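PDB 5JJ6: adenosine monophosphate-protein transferase FICD homolog from Caenorhabditis elegans, which belongs to the Fic/DOC (Fido) family and joins a helical Fic domain to tetratricopeptide-type helical hairpins. Local coordinates for residues Y137-V141 and M181-R186; E148-L152 and E174-V178; L58-Q63 and C77-A81. Numbering follows the deposited sequence.

Overall arrangement
Contact 3 comes first along the chain. Residues 58-63 and 77-81 close the short hairpin of helices 55-67 and 71-84 in the N-terminal helical repeat region. The chain then runs through the long helix 89-120 into the part that holds contacts 1 and 2. Contact 1 opens on helix 127-148 and closes on helix 172-191. Contact 2 is nested inside that loop. It pairs the turn after helix 127-148 with an earlier stretch of helix 172-191. Contacts 1 and 2 touch where Val141 CG1 lies 3.6 Å from Val178 O. Contact 3 lies on the opposite side of the chain's centre, with its own centre about 40 Å from that of contact 1.

Contact 1. Residues Y137-V141 and M181-R186; sequences YFLYV and MDAALR
Residues 137-141 and 181-186 are both helical and continue at both ends. Their axes approach to 9.8 Å and cross at 120°, closest in CA register at Val141 and Met181 (6.1 Å). Met181 points toward the other helix. Its CB lies 3.9 Å from Val141 CG1, and its CE lies 3.4 Å from Tyr140 CE1, at the edge of that ring. Asp182 follows, with its CA 3.8 Å from Val141 CG2 and its OD1 3.8 Å from Tyr137 CD2. This is a steep helix-helix crossing inside the all-helical Fic fold; helix 284-297 covers Tyr140 and Met181 through Leu290. Leu185 (chi1 t) inserts between the two tyrosines. Its CD2 is 3.6 Å from Tyr140 CD1 and 4.0 Å from Tyr137 CD2, and its CD1 sits over one face of Tyr140, whose chi1 is t. Arg186 ends the segment. Its CG is 3.4 Å from Tyr137 CE2, while its NE makes a salt bridge to Asp182 OD2 at 3.3 Å. Tyr137 is m, and its OH is hydrogen-bonded to Asn189.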
loop_
_atom_site.group_PDB
_atom_site.type_symbol
_atom_site.label_atom_id
_atom_site.label_comp_id
_atom_site.label_asym_id
_atom_site.label_seq_id
_atom_site.Cartn_x
_atom_site.Cartn_y
_atom_site.Cartn_z
ATOM N N TYR B 137 -1.489 18.431 -12.162
ATOM C CA TYR B 137 -1.420 17.178 -11.403
ATOM C C TYR B 137 -0.991 17.429 -9.972
ATOM O O TYR B 137 -1.644 16.988 -9.021
ATOM C CB TYR B 137 -0.455 16.193 -12.048
ATOM C CG TYR B 137 -1.096 15.373 -13.122
ATOM C CD1 TYR B 137 -1.314 15.908 -14.384
ATOM C CD2 TYR B 137 -1.498 14.065 -12.880
ATOM C CE1 TYR B 137 -1.908 15.166 -15.381
ATOM C CE2 TYR B 137 -2.097 13.310 -13.875
ATOM C CZ TYR B 137 -2.297 13.868 -15.124
ATOM O OH TYR B 137 -2.891 13.134 -16.124
ATOM N N PHE B 138 0.127 18.130 -9.834
ATOM C CA PHE B 138 0.694 18.410 -8.531
ATOM C C PHE B 138 -0.299 19.258 -7.753
ATOM O O PHE B 138 -0.573 18.984 -6.592
ATOM C CB PHE B 138 2.029 19.160 -8.671
ATOM C CG PHE B 138 2.930 18.578 -9.711
ATOM C CD1 PHE B 138 3.039 17.199 -9.869
ATOM C CD2 PHE B 138 3.621 19.409 -10.586
ATOM C CE1 PHE B 138 3.850 16.654 -10.865
ATOM C CE2 PHE B 138 4.436 18.868 -11.579
ATOM C CZ PHE B 138 4.548 17.488 -11.718
ATOM N N LEU B 139 -0.874 20.252 -8.426
ATOM C CA LEU B 139 -1.811 21.160 -7.781
ATOM C C LEU B 139 -3.034 20.423 -7.206
ATOM O O LEU B 139 -3.455 20.636 -6.043
ATOM C CB LEU B 139 -2.235 22.236 -8.774
ATOM C CG LEU B 139 -2.573 23.603 -8.188
ATOM C CD1 LEU B 139 -1.488 24.062 -7.244
ATOM C CD2 LEU B 139 -2.789 24.619 -9.298
ATOM N N TYR B 140 -3.598 19.549 -8.030
ATOM C CA TYR B 140 -4.732 18.756 -7.625
ATOM C C TYR B 140 -4.361 17.895 -6.427
ATOM O O TYR B 140 -5.041 17.937 -5.398
ATOM C CB TYR B 140 -5.244 17.881 -8.774
ATOM C CG TYR B 140 -6.504 17.119 -8.405
ATOM C CD1 TYR B 140 -6.433 15.912 -7.707
ATOM C CD2 TYR B 140 -7.764 17.632 -8.701
ATOM C CE1 TYR B 140 -7.572 15.230 -7.343
ATOM C CE2 TYR B 140 -8.914 16.948 -8.350
ATOM C CZ TYR B 140 -8.815 15.746 -7.666
ATOM O OH TYR B 140 -9.954 15.045 -7.297
ATOM N N VAL B 141 -3.285 17.125 -6.550
ATOM C CA VAL B 141 -2.924 16.194 -5.487
ATOM C C VAL B 141 -2.693 16.923 -4.165
ATOM O O VAL B 141 -3.182 16.491 -3.099
ATOM C CB VAL B 141 -1.693 15.371 -5.867
ATOM C CG1 VAL B 141 -1.178 14.567 -4.663
ATOM C CG2 VAL B 141 -2.028 14.465 -7.055
ATOM N N MET B 181 -2.500 9.237 -4.571
ATOM C CA MET B 181 -3.450 10.130 -5.220
ATOM C C MET B 181 -3.043 10.413 -6.653
ATOM O O MET B 181 -3.871 10.355 -7.561
ATOM C CB MET B 181 -3.586 11.455 -4.477
ATOM C CG MET B 181 -4.932 11.669 -3.782
ATOM S SD MET B 181 -6.452 11.477 -4.772
ATOM C CE MET B 181 -6.004 12.361 -6.253
ATOM N N ASP B 182 -1.761 10.703 -6.853
ATOM C CA ASP B 182 -1.243 10.954 -8.193
ATOM C C ASP B 182 -1.559 9.761 -9.104
ATOM O O ASP B 182 -1.984 9.934 -10.248
ATOM C CB ASP B 182 0.263 11.226 -8.121
ATOM C CG ASP B 182 0.892 11.481 -9.482
ATOM O OD1 ASP B 182 0.583 12.532 -10.089
ATOM O OD2 ASP B 182 1.699 10.638 -9.938
ATOM N N ALA B 183 -1.355 8.554 -8.586
ATOM C CA ALA B 183 -1.676 7.336 -9.326
ATOM C C ALA B 183 -3.150 7.306 -9.740
ATOM O O ALA B 183 -3.483 7.078 -10.915
ATOM C CB ALA B 183 -1.341 6.111 -8.500
ATOM N N ALA B 184 -4.028 7.524 -8.763
ATOM C CA ALA B 184 -5.460 7.525 -9.010
ATOM C C ALA B 184 -5.844 8.544 -10.081
ATOM O O ALA B 184 -6.630 8.251 -10.972
ATOM C CB ALA B 184 -6.217 7.803 -7.718
ATOM N N LEU B 185 -5.284 9.740 -9.988
ATOM C CA LEU B 185 -5.583 10.802 -10.931
ATOM C C LEU B 185 -5.144 10.430 -12.349
ATOM O O LEU B 185 -5.877 10.662 -13.322
ATOM C CB LEU B 185 -4.920 12.111 -10.481
ATOM C CG LEU B 185 -5.334 13.381 -11.228
ATOM C CD1 LEU B 185 -6.844 13.539 -11.229
ATOM C CD2 LEU B 185 -4.698 14.578 -10.591
ATOM N N ARG B 186 -3.941 9.871 -12.468
ATOM C CA ARG B 186 -3.419 9.475 -13.778
ATOM C C ARG B 186 -4.320 8.405 -14.383
ATOM O O ARG B 186 -4.612 8.425 -15.577
ATOM C CB ARG B 186 -1.964 8.986 -13.677
ATOM C CG ARG B 186 -0.933 10.124 -13.889
ATOM C CD ARG B 186 0.543 9.680 -13.863
ATOM N NE ARG B 186 0.893 8.905 -12.675
ATOM C CZ ARG B 186 0.940 7.574 -12.646
ATOM N NH1 ARG B 186 0.658 6.882 -13.748
ATOM N NH2 ARG B 186 1.262 6.932 -11.525
#

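Contact 2. Residues E148-L152 and E174-V178; sequences EGNTL and EHNEV
This is a largely polar, buried contact between a loop and a helix. It ties the turn after helix 127-148 to the early part of helix 172-191. Residues 174-178 are helical. Gly149 ends the preceding helix in a Schellman motif with phi 120°, and a CB there would jam against the carbonyl of Glu148. Asn150 (phi/psi -57/132) is nearest to Glu174, with CA atoms 6.1 Å apart. Its chi1 is t, and its OD1 accepts from Leu152 N at 2.9 Å, an Asx turn. Its ND2 makes weak hydrogen bonds to Glu177 OE1 (3.0 Å) and Glu174 O (3.3 Å). Glu174 is m at chi1 and extended at chi2. Its OE2 accepts from Thr151 N at 2.5 Å and Thr151 OG1 at 2.9 Å; Thr151 OG1 is also hydrogen-bonded to Lys170. Leu152 closes the apolar side, with CD1 3.7 Å from Val178 CG2 and over one face of the His175 ring. On the side of the helix turned away from the loop, Asn176 is hydrogen-bonded to Asn176 of the second subunit. Glu148 lies in a TVAIEG sequence that is consistent with the inhibitory-helix motif of Fic proteins. Its side chain is about 3 Å from a bound sulfate and forms a long, weak ion pair with Arg286. Its OE1 is 3.2 Å from Glu177 OE1, two acceptors without a bond. The turn thus presents amide and hydroxyl donors to the Glu174 and Glu177 carboxylates, while the close approach of Glu148 and Glu177 sets like charges together.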
loop_
_atom_site.group_PDB
_atom_site.type_symbol
_atom_site.label_atom_id
_atom_site.label_comp_id
_atom_site.label_asym_id
_atom_site.label_seq_id
_atom_site.Cartn_x
_atom_site.Cartn_y
_atom_site.Cartn_z
ATOM N N GLU B 148 -7.675 16.663 3.503
ATOM C CA GLU B 148 -7.898 15.531 4.387
ATOM C C GLU B 148 -6.985 15.621 5.619
ATOM O O GLU B 148 -7.165 14.891 6.595
ATOM C CB GLU B 148 -7.698 14.225 3.596
ATOM C CG GLU B 148 -7.295 12.986 4.379
ATOM C CD GLU B 148 -5.778 12.827 4.468
ATOM O OE1 GLU B 148 -5.095 12.861 3.400
ATOM O OE2 GLU B 148 -5.268 12.687 5.612
ATOM N N GLY B 149 -6.038 16.554 5.591
ATOM C CA GLY B 149 -5.188 16.816 6.741
ATOM C C GLY B 149 -3.687 16.632 6.576
ATOM O O GLY B 149 -2.908 16.977 7.478
ATOM N N ASN B 150 -3.283 16.153 5.399
ATOM C CA ASN B 150 -1.869 15.955 5.052
ATOM C C ASN B 150 -1.082 17.252 5.179
ATOM O O ASN B 150 -1.515 18.296 4.679
ATOM C CB ASN B 150 -1.763 15.423 3.618
ATOM C CG ASN B 150 -0.411 14.829 3.297
ATOM O OD1 ASN B 150 0.630 15.425 3.562
ATOM N ND2 ASN B 150 -0.425 13.645 2.695
ATOM N N THR B 151 0.071 17.194 5.848
ATOM C CA THR B 151 0.855 18.412 6.090
ATOM C C THR B 151 1.971 18.664 5.072
ATOM O O THR B 151 2.709 19.625 5.217
ATOM C CB THR B 151 1.476 18.419 7.492
ATOM O OG1 THR B 151 2.557 17.491 7.534
ATOM C CG2 THR B 151 0.453 18.024 8.540
ATOM N N LEU B 152 2.096 17.838 4.039
ATOM C CA LEU B 152 3.064 18.148 2.993
ATOM C C LEU B 152 2.715 19.463 2.298
ATOM O O LEU B 152 1.547 19.818 2.137
ATOM C CB LEU B 152 3.155 17.004 1.974
ATOM C CG LEU B 152 3.983 15.824 2.536
ATOM C CD1 LEU B 152 3.947 14.557 1.678
ATOM C CD2 LEU B 152 5.425 16.260 2.802
ATOM N N GLU B 174 2.305 10.192 4.666
ATOM C CA GLU B 174 1.938 11.347 3.845
ATOM C C GLU B 174 2.535 11.250 2.427
ATOM O O GLU B 174 1.855 11.571 1.428
ATOM C CB GLU B 174 2.375 12.652 4.511
ATOM C CG GLU B 174 1.807 12.877 5.896
ATOM C CD GLU B 174 2.191 14.236 6.468
ATOM O OE1 GLU B 174 3.402 14.424 6.792
ATOM O OE2 GLU B 174 1.282 15.099 6.618
ATOM N N HIS B 175 3.809 10.857 2.340
ATOM C CA HIS B 175 4.405 10.549 1.044
ATOM C C HIS B 175 3.534 9.566 0.264
ATOM O O HIS B 175 3.114 9.841 -0.873
ATOM C CB HIS B 175 5.812 9.968 1.204
ATOM C CG HIS B 175 6.824 10.957 1.675
ATOM N ND1 HIS B 175 6.882 11.406 2.980
ATOM C CD2 HIS B 175 7.822 11.592 1.018
ATOM C CE1 HIS B 175 7.869 12.273 3.103
ATOM N NE2 HIS B 175 8.456 12.406 1.925
ATOM N N ASN B 176 3.235 8.437 0.896
ATOM C CA ASN B 176 2.451 7.407 0.231
ATOM C C ASN B 176 1.062 7.877 -0.218
ATOM O O ASN B 176 0.551 7.403 -1.243
ATOM C CB ASN B 176 2.303 6.197 1.138
ATOM C CG ASN B 176 3.485 5.275 1.054
ATOM O OD1 ASN B 176 4.284 5.357 0.111
ATOM N ND2 ASN B 176 3.609 4.381 2.034
ATOM N N GLU B 177 0.460 8.793 0.544
ATOM C CA GLU B 177 -0.812 9.405 0.168
ATOM C C GLU B 177 -0.666 10.267 -1.074
ATOM O O GLU B 177 -1.481 10.182 -1.996
ATOM C CB GLU B 177 -1.361 10.233 1.324
ATOM C CG GLU B 177 -2.060 9.395 2.385
ATOM C CD GLU B 177 -2.404 10.182 3.654
ATOM O OE1 GLU B 177 -2.237 11.431 3.676
ATOM O OE2 GLU B 177 -2.861 9.539 4.631
ATOM N N VAL B 178 0.384 11.079 -1.111
ATOM C CA VAL B 178 0.645 11.901 -2.282
ATOM C C VAL B 178 0.798 11.022 -3.524
ATOM O O VAL B 178 0.102 11.214 -4.540
ATOM C CB VAL B 178 1.904 12.772 -2.064
ATOM C CG1 VAL B 178 2.384 13.391 -3.353
ATOM C CG2 VAL B 178 1.604 13.857 -1.050
#

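Contact 3. Residues L58-Q63 and C77-A81; sequences LIEMGQ and CYVKA
Residues 58-63 of helix 55-67 and residues 77-81 of helix 71-84 pack antiparallel; the axes of these two segments approach to 8.3 Å, at 167° between their N-to-C directions. The register pairs Ile59 with Tyr78 (CA-CA 5.8 Å) and Gly62 with Cys77 (5.1 Å). Leu58 (chi1 m, chi2 t) faces the partner helix. Its CB is 3.9 Å from Ala81 CB, its CD1 4.0 Å from Lys80 CB, and its O 3.3 Å from Cys77 CB. Ile59 CG1 lies 3.9 Å from Ala81 CB, and its O lies at the edge of the Tyr78 ring. Met61 CG touches Cys77 SG at 3.9 Å. Gly62 CA is 3.6 Å from Cys77 CB. A CB here would clash with Tyr78 CE1. Gln63 CG meets Tyr78 OH at 3.2 Å; that hydroxyl is hydrogen-bonded to Glu66. Gly62 against Tyr78, with Ala81 one turn after that tyrosine on the second helix, is consistent with a tetratricopeptide repeat hairpin. Helix 37-50 packs on Met61, through Met44 and Met48. Helix 89-120 covers Ile59 and Tyr78 through Leu94.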
loop_
_atom_site.group_PDB
_atom_site.type_symbol
_atom_site.label_atom_id
_atom_site.label_comp_id
_atom_site.label_asym_id
_atom_site.label_seq_id
_atom_site.Cartn_x
_atom_site.Cartn_y
_atom_site.Cartn_z
ATOM N N LEU B 58 -31.068 33.536 13.710
ATOM C CA LEU B 58 -30.960 33.177 12.298
ATOM C C LEU B 58 -31.976 33.921 11.443
ATOM O O LEU B 58 -31.637 34.437 10.372
ATOM C CB LEU B 58 -31.128 31.671 12.118
ATOM C CG LEU B 58 -29.840 30.890 12.418
ATOM C CD1 LEU B 58 -30.102 29.401 12.538
ATOM C CD2 LEU B 58 -28.799 31.168 11.356
ATOM N N ILE B 59 -33.216 33.979 11.925
ATOM C CA ILE B 59 -34.284 34.661 11.216
ATOM C C ILE B 59 -33.987 36.159 11.089
ATOM O O ILE B 59 -34.080 36.730 9.990
ATOM C CB ILE B 59 -35.628 34.418 11.905
ATOM C CG1 ILE B 59 -36.120 33.006 11.581
ATOM C CG2 ILE B 59 -36.669 35.432 11.449
ATOM C CD1 ILE B 59 -37.360 32.571 12.365
ATOM N N GLU B 60 -33.631 36.791 12.207
ATOM C CA GLU B 60 -33.319 38.225 12.203
ATOM C C GLU B 60 -32.143 38.561 11.271
ATOM O O GLU B 60 -32.233 39.447 10.404
ATOM C CB GLU B 60 -33.018 38.711 13.624
ATOM C CG GLU B 60 -32.850 40.226 13.742
ATOM C CD GLU B 60 -34.155 41.002 13.526
ATOM O OE1 GLU B 60 -35.250 40.398 13.636
ATOM O OE2 GLU B 60 -34.078 42.222 13.248
ATOM N N MET B 61 -31.047 37.829 11.462
ATOM C CA MET B 61 -29.853 37.951 10.639
ATOM C C MET B 61 -30.256 37.844 9.177
ATOM O O MET B 61 -29.817 38.624 8.334
ATOM C CB MET B 61 -28.858 36.855 11.001
ATOM C CG MET B 61 -27.608 36.840 10.172
ATOM S SD MET B 61 -26.830 38.462 10.159
ATOM C CE MET B 61 -26.206 38.518 11.834
ATOM N N GLY B 62 -31.140 36.889 8.909
ATOM C CA GLY B 62 -31.705 36.676 7.590
ATOM C C GLY B 62 -32.346 37.931 7.034
ATOM O O GLY B 62 -32.057 38.337 5.913
ATOM N N GLN B 63 -33.221 38.561 7.806
ATOM C CA GLN B 63 -33.943 39.708 7.259
ATOM C C GLN B 63 -33.029 40.908 7.070
ATOM O O GLN B 63 -33.218 41.705 6.136
ATOM C CB GLN B 63 -35.129 40.064 8.154
ATOM C CG GLN B 63 -36.232 39.036 8.054
ATOM C CD GLN B 63 -37.394 39.322 8.963
ATOM O OE1 GLN B 63 -37.362 38.983 10.144
ATOM N NE2 GLN B 63 -38.443 39.930 8.418
ATOM N N CYS B 77 -29.997 31.614 5.787
ATOM C CA CYS B 77 -30.440 31.804 7.163
ATOM C C CYS B 77 -31.814 31.168 7.424
ATOM O O CYS B 77 -31.994 30.459 8.424
ATOM C CB CYS B 77 -30.504 33.291 7.516
ATOM S SG CYS B 77 -28.913 34.096 7.753
ATOM N N TYR B 78 -32.784 31.436 6.543
ATOM C CA TYR B 78 -34.130 30.887 6.749
ATOM C C TYR B 78 -34.117 29.360 6.688
ATOM O O TYR B 78 -34.778 28.690 7.488
ATOM C CB TYR B 78 -35.119 31.437 5.727
ATOM C CG TYR B 78 -35.212 32.943 5.706
ATOM C CD1 TYR B 78 -35.057 33.685 6.869
ATOM C CD2 TYR B 78 -35.449 33.626 4.513
ATOM C CE1 TYR B 78 -35.132 35.065 6.846
ATOM C CE2 TYR B 78 -35.530 34.995 4.481
ATOM C CZ TYR B 78 -35.367 35.709 5.648
ATOM O OH TYR B 78 -35.434 37.076 5.615
ATOM N N VAL B 79 -33.351 28.810 5.753
ATOM C CA VAL B 79 -33.271 27.363 5.616
ATOM C C VAL B 79 -32.697 26.726 6.879
ATOM O O VAL B 79 -33.226 25.710 7.363
ATOM C CB VAL B 79 -32.417 26.951 4.402
ATOM C CG1 VAL B 79 -32.214 25.433 4.381
ATOM C CG2 VAL B 79 -33.062 27.431 3.098
ATOM N N LYS B 80 -31.634 27.322 7.427
ATOM C CA LYS B 80 -31.085 26.818 8.687
ATOM C C LYS B 80 -32.055 26.949 9.870
ATOM O O LYS B 80 -32.171 26.025 10.692
ATOM C CB LYS B 80 -29.768 27.515 9.018
ATOM C CG LYS B 80 -28.566 26.751 8.466
ATOM C CD LYS B 80 -27.267 27.537 8.489
ATOM C CE LYS B 80 -26.557 27.441 9.815
ATOM N NZ LYS B 80 -25.152 27.922 9.620
ATOM N N ALA B 81 -32.747 28.085 9.960
ATOM C CA ALA B 81 -33.718 28.278 11.024
ATOM C C ALA B 81 -34.809 27.211 10.957
ATOM O O ALA B 81 -35.188 26.612 11.967
ATOM C CB ALA B 81 -34.317 29.656 10.948
#